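Local coordinates for OxsB protein (Bacillus megaterium, PDB 5UL3) that catalyses the cobalamin-dependent radical S-adenosylmethionine ring contraction of dAMP to an oxetane aldehyde in oxetanocin A biosynthesis, at residues H633-L644 against V689-L700. Numbering follows the deposited sequence.
With EDO (1,2-ethanediol), chain T; EDO (1,2-ethanediol), chain B; EDO (1,2-ethanediol), chain H.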
loop_
_atom_site.group_PDB
_atom_site.type_symbol
_atom_site.label_atom_id
_atom_site.label_comp_id
_atom_site.label_asym_id
_atom_site.label_seq_id
_atom_site.Cartn_x
_atom_site.Cartn_y
_atom_site.Cartn_z
ATOM N N HIS A 633 5.588 25.834 8.765
ATOM C CA HIS A 633 4.264 25.358 9.158
ATOM C C HIS A 633 4.351 24.135 10.066
ATOM O O HIS A 633 3.656 24.057 11.086
ATOM C CB HIS A 633 3.449 25.026 7.914
ATOM C CG HIS A 633 2.199 24.254 8.192
ATOM N ND1 HIS A 633 2.010 22.959 7.758
ATOM C CD2 HIS A 633 1.066 24.598 8.851
ATOM C CE1 HIS A 633 0.816 22.541 8.141
ATOM N NE2 HIS A 633 0.223 23.519 8.803
ATOM N N ARG A 634 5.197 23.170 9.702
ATOM C CA ARG A 634 5.358 21.972 10.526
ATOM C C ARG A 634 5.880 22.334 11.905
ATOM O O ARG A 634 5.417 21.803 12.921
ATOM C CB ARG A 634 6.308 20.992 9.833
ATOM C CG ARG A 634 6.600 19.738 10.654
ATOM C CD ARG A 634 7.735 18.936 10.006
ATOM N NE ARG A 634 7.382 18.392 8.693
ATOM C CZ ARG A 634 6.821 17.201 8.498
ATOM N NH1 ARG A 634 6.522 16.399 9.535
ATOM N NH2 ARG A 634 6.567 16.803 7.261
ATOM N N GLU A 635 6.859 23.228 11.952
ATOM C CA GLU A 635 7.403 23.705 13.213
ATOM C C GLU A 635 6.319 24.372 14.058
ATOM O O GLU A 635 6.156 24.065 15.246
ATOM C CB GLU A 635 8.548 24.663 12.879
ATOM C CG GLU A 635 9.408 25.169 13.988
ATOM C CD GLU A 635 10.561 25.989 13.426
ATOM O OE1 GLU A 635 11.475 25.384 12.829
ATOM O OE2 GLU A 635 10.527 27.233 13.531
ATOM N N ILE A 636 5.533 25.262 13.445
ATOM C CA ILE A 636 4.462 25.939 14.177
ATOM C C ILE A 636 3.431 24.930 14.668
ATOM O O ILE A 636 2.905 25.050 15.781
ATOM C CB ILE A 636 3.806 27.025 13.300
ATOM C CG1 ILE A 636 4.811 28.119 12.928
ATOM C CG2 ILE A 636 2.599 27.633 14.011
ATOM C CD1 ILE A 636 4.263 29.072 11.834
ATOM N N SER A 637 3.130 23.918 13.848
ATOM C CA SER A 637 2.165 22.894 14.245
ATOM C C SER A 637 2.688 22.044 15.398
ATOM O O SER A 637 1.916 21.658 16.283
ATOM C CB SER A 637 1.819 22.002 13.048
ATOM O OG SER A 637 1.167 22.758 12.035
ATOM N N HIS A 638 3.983 21.717 15.396
ATOM C CA HIS A 638 4.526 20.964 16.523
ATOM C C HIS A 638 4.422 21.769 17.812
ATOM O O HIS A 638 3.974 21.263 18.850
ATOM C CB HIS A 638 5.983 20.575 16.286
ATOM C CG HIS A 638 6.628 20.001 17.509
ATOM N ND1 HIS A 638 6.482 18.677 17.866
ATOM C CD2 HIS A 638 7.355 20.580 18.495
ATOM C CE1 HIS A 638 7.115 18.460 19.009
ATOM N NE2 HIS A 638 7.650 19.599 19.413
ATOM N N PHE A 639 4.850 23.023 17.774
ATOM C CA PHE A 639 4.898 23.765 19.022
ATOM C C PHE A 639 3.538 24.293 19.438
ATOM O O PHE A 639 3.385 24.717 20.590
ATOM C CB PHE A 639 5.942 24.874 18.923
ATOM C CG PHE A 639 7.342 24.356 18.994
ATOM C CD1 PHE A 639 7.831 23.824 20.180
ATOM C CD2 PHE A 639 8.155 24.347 17.878
ATOM C CE1 PHE A 639 9.127 23.310 20.255
ATOM C CE2 PHE A 639 9.441 23.828 17.940
ATOM C CZ PHE A 639 9.931 23.310 19.125
ATOM N N LEU A 640 2.541 24.229 18.554
ATOM C CA LEU A 640 1.164 24.435 18.983
ATOM C C LEU A 640 0.803 23.491 20.121
ATOM O O LEU A 640 0.284 23.917 21.159
ATOM C CB LEU A 640 0.202 24.227 17.821
ATOM C CG LEU A 640 -1.240 24.001 18.271
ATOM C CD1 LEU A 640 -1.895 25.322 18.796
ATOM C CD2 LEU A 640 -2.071 23.375 17.161
ATOM N N LEU A 641 1.054 22.190 19.932
ATOM C CA LEU A 641 0.708 21.233 20.977
ATOM C C LEU A 641 1.539 21.458 22.236
ATOM O O LEU A 641 1.026 21.331 23.355
ATOM C CB LEU A 641 0.878 19.801 20.473
ATOM C CG LEU A 641 0.441 18.750 21.486
ATOM C CD1 LEU A 641 -0.958 19.075 21.989
ATOM C CD2 LEU A 641 0.478 17.363 20.836
ATOM N N LYS A 642 2.823 21.787 22.080
ATOM C CA LYS A 642 3.631 22.085 23.256
ATOM C C LYS A 642 3.071 23.295 23.996
ATOM O O LYS A 642 3.025 23.313 25.232
ATOM C CB LYS A 642 5.089 22.311 22.854
ATOM C CG LYS A 642 6.053 22.328 24.023
ATOM C CD LYS A 642 7.490 22.455 23.550
ATOM C CE LYS A 642 8.483 21.950 24.598
ATOM N NZ LYS A 642 8.512 20.452 24.813
ATOM N N TYR A 643 2.575 24.276 23.243
ATOM C CA TYR A 643 1.967 25.465 23.831
ATOM C C TYR A 643 0.656 25.132 24.539
ATOM O O TYR A 643 0.397 25.636 25.641
ATOM C CB TYR A 643 1.756 26.497 22.730
ATOM C CG TYR A 643 1.206 27.835 23.168
ATOM C CD1 TYR A 643 1.963 28.699 23.942
ATOM C CD2 TYR A 643 -0.051 28.245 22.763
ATOM C CE1 TYR A 643 1.463 29.943 24.326
ATOM C CE2 TYR A 643 -0.558 29.489 23.135
ATOM C CZ TYR A 643 0.199 30.326 23.917
ATOM O OH TYR A 643 -0.318 31.549 24.286
ATOM N N LEU A 644 -0.187 24.295 23.924
ATOM C CA LEU A 644 -1.431 23.891 24.579
ATOM C C LEU A 644 -1.161 23.126 25.873
ATOM O O LEU A 644 -1.812 23.376 26.896
ATOM C CB LEU A 644 -2.285 23.053 23.624
ATOM C CG LEU A 644 -2.882 23.781 22.411
ATOM C CD1 LEU A 644 -3.502 22.789 21.422
ATOM C CD2 LEU A 644 -3.919 24.775 22.867
ATOM N N VAL A 689 -6.627 29.627 23.536
ATOM C CA VAL A 689 -5.182 29.440 23.484
ATOM C C VAL A 689 -4.735 29.234 22.041
ATOM O O VAL A 689 -3.729 29.804 21.599
ATOM C CB VAL A 689 -4.771 28.255 24.381
ATOM C CG1 VAL A 689 -3.282 27.967 24.266
ATOM C CG2 VAL A 689 -5.158 28.525 25.842
ATOM N N MET A 690 -5.480 28.421 21.287
ATOM C CA MET A 690 -5.109 28.148 19.899
ATOM C C MET A 690 -5.275 29.383 19.024
ATOM O O MET A 690 -4.452 29.626 18.135
ATOM C CB MET A 690 -5.935 26.985 19.357
ATOM C CG MET A 690 -5.516 26.532 17.963
ATOM S SD MET A 690 -6.134 24.888 17.542
ATOM C CE MET A 690 -7.908 25.137 17.474
ATOM N N THR A 691 -6.332 30.176 19.252
ATOM C CA THR A 691 -6.459 31.451 18.547
ATOM C C THR A 691 -5.208 32.299 18.731
ATOM O O THR A 691 -4.749 32.970 17.795
ATOM C CB THR A 691 -7.695 32.214 19.041
ATOM O OG1 THR A 691 -8.885 31.517 18.662
ATOM C CG2 THR A 691 -7.731 33.615 18.453
ATOM N N ASN A 692 -4.630 32.261 19.933
ATOM C CA ASN A 692 -3.425 33.032 20.208
ATOM C C ASN A 692 -2.245 32.488 19.419
ATOM O O ASN A 692 -1.477 33.245 18.820
ATOM C CB ASN A 692 -3.127 33.011 21.707
ATOM C CG ASN A 692 -2.443 34.272 22.177
ATOM O OD1 ASN A 692 -1.388 34.224 22.814
ATOM N ND2 ASN A 692 -3.033 35.415 21.848
ATOM N N TRP A 693 -2.081 31.164 19.417
ATOM C CA TRP A 693 -0.993 30.559 18.664
ATOM C C TRP A 693 -1.155 30.790 17.166
ATOM O O TRP A 693 -0.161 30.910 16.444
ATOM C CB TRP A 693 -0.930 29.063 18.964
ATOM C CG TRP A 693 0.350 28.454 18.544
ATOM C CD1 TRP A 693 0.572 27.667 17.438
ATOM C CD2 TRP A 693 1.609 28.588 19.202
ATOM N NE1 TRP A 693 1.896 27.296 17.389
ATOM C CE2 TRP A 693 2.550 27.842 18.462
ATOM C CE3 TRP A 693 2.032 29.258 20.356
ATOM C CZ2 TRP A 693 3.886 27.759 18.831
ATOM C CZ3 TRP A 693 3.355 29.173 20.723
ATOM C CH2 TRP A 693 4.271 28.424 19.966
ATOM N N GLN A 694 -2.395 30.859 16.687
ATOM C CA GLN A 694 -2.652 31.076 15.268
ATOM C C GLN A 694 -2.053 32.387 14.769
ATOM O O GLN A 694 -1.788 32.519 13.570
ATOM C CB GLN A 694 -4.158 31.039 15.007
ATOM C CG GLN A 694 -4.546 31.217 13.539
ATOM C CD GLN A 694 -6.037 31.114 13.304
ATOM O OE1 GLN A 694 -6.816 31.884 13.864
ATOM N NE2 GLN A 694 -6.448 30.160 12.470
ATOM N N LEU A 695 -1.818 33.355 15.663
ATOM C CA LEU A 695 -1.126 34.578 15.264
ATOM C C LEU A 695 0.274 34.292 14.731
ATOM O O LEU A 695 0.809 35.074 13.937
ATOM C CB LEU A 695 -1.053 35.544 16.453
ATOM C CG LEU A 695 -2.404 36.028 16.973
ATOM C CD1 LEU A 695 -2.194 36.786 18.284
ATOM C CD2 LEU A 695 -3.081 36.925 15.934
ATOM N N ILE A 696 0.888 33.181 15.145
ATOM C CA ILE A 696 2.190 32.832 14.586
ATOM C C ILE A 696 2.029 32.298 13.171
ATOM O O ILE A 696 2.836 32.601 12.286
ATOM C CB ILE A 696 2.923 31.821 15.484
ATOM C CG1 ILE A 696 2.987 32.342 16.920
ATOM C CG2 ILE A 696 4.326 31.582 14.955
ATOM C CD1 ILE A 696 3.462 31.301 17.883
ATOM N N MET A 697 0.987 31.502 12.930
ATOM C CA MET A 697 0.701 31.080 11.562
ATOM C C MET A 697 0.396 32.279 10.671
ATOM O O MET A 697 0.782 32.305 9.496
ATOM C CB MET A 697 -0.464 30.092 11.546
ATOM C CG MET A 697 -0.721 29.461 10.194
ATOM S SD MET A 697 0.588 28.289 9.755
ATOM C CE MET A 697 0.063 27.975 8.076
ATOM N N GLU A 698 -0.294 33.294 11.213
ATOM C CA GLU A 698 -0.542 34.491 10.416
ATOM C C GLU A 698 0.771 35.125 9.986
ATOM O O GLU A 698 0.914 35.554 8.838
ATOM C CB GLU A 698 -1.390 35.515 11.185
ATOM C CG GLU A 698 -1.681 36.745 10.300
ATOM C CD GLU A 698 -2.251 37.948 11.036
ATOM O OE1 GLU A 698 -2.302 37.937 12.277
ATOM O OE2 GLU A 698 -2.656 38.913 10.348
ATOM N N LYS A 699 1.750 35.166 10.889
ATOM C CA LYS A 699 3.030 35.786 10.566
ATOM C C LYS A 699 3.690 35.082 9.389
ATOM O O LYS A 699 4.202 35.731 8.466
ATOM C CB LYS A 699 3.946 35.770 11.790
ATOM C CG LYS A 699 5.333 36.326 11.512
ATOM C CD LYS A 699 6.028 36.770 12.784
ATOM C CE LYS A 699 7.330 37.489 12.467
ATOM N NZ LYS A 699 8.295 36.579 11.789
ATOM N N LEU A 700 3.676 33.749 9.403
ATOM C CA LEU A 700 4.170 32.984 8.263
ATOM C C LEU A 700 3.416 33.334 6.987
ATOM O O LEU A 700 4.020 33.567 5.936
ATOM C CB LEU A 700 4.050 31.483 8.555
ATOM C CG LEU A 700 4.256 30.535 7.369
ATOM C CD1 LEU A 700 5.643 30.737 6.797
ATOM C CD2 LEU A 700 4.024 29.030 7.767
HETATM C C1 EDO T . 8.518 20.089 5.281
HETATM O O1 EDO T . 8.817 19.706 6.633
HETATM C C2 EDO T . 7.943 18.899 4.541
HETATM O O2 EDO T . 6.668 18.599 5.099
HETATM C C1 EDO B . 8.567 33.522 10.702
HETATM O O1 EDO B . 7.844 33.776 11.911
HETATM C C2 EDO B . 7.586 33.489 9.537
HETATM O O2 EDO B . 8.276 33.129 8.333
HETATM C C1 EDO H . 4.089 16.443 16.485
HETATM O O1 EDO H . 5.466 16.796 16.298
HETATM C C2 EDO H . 3.870 15.094 15.798
HETATM O O2 EDO H . 2.537 14.667 16.055
#
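The indole of W693 lies flat against the backbone of the facing helix and hydrogen-bonds to it: NE1 donates to the carbonyl oxygen of I636 at 2.9 Å, with an N-H...O angle of 158°. That oxygen also accepts the helical bond from L640 N, which arrives from the opposite face of the carbonyl plane, so the tryptophan bond is added to the helical one. W693 carries its ring across the gap between nearly antiparallel helices, axes 10.1 Å apart, because chi1 (-164°) sets CG opposite the backbone N. L640 CA sits over the five-membered ring, 3.6 Å from its centroid, and Y643 CB over the six-membered ring, both as CH-pi contacts. The phenol ring of Y643 continues this layer in an offset stack on the six-membered ring, centroids 4.6 Å apart and planes at 30°, while Y643 CE2 packs on V689 CG1. I696 CD1, from the same helix as W693, lies against the opposite indole face near its rim. I636 is a knob among W693, I696, M697 and L700; its branched chain sends CG2 to the indole and CD1 to I696 CG2 at 4.0 Å. The chain of M697 turns at chi2, putting SD at the edge of the H633 ring and CE 3.6 Å from H633 CD2. Helices 620-648 and 683-709 thus pair within the C-terminal helix bundle. In this buried seam, tryptophan offers broad apolar faces while the bond to I636 satisfies its one polar atom and, with packing on both faces, limits the ring's rotation.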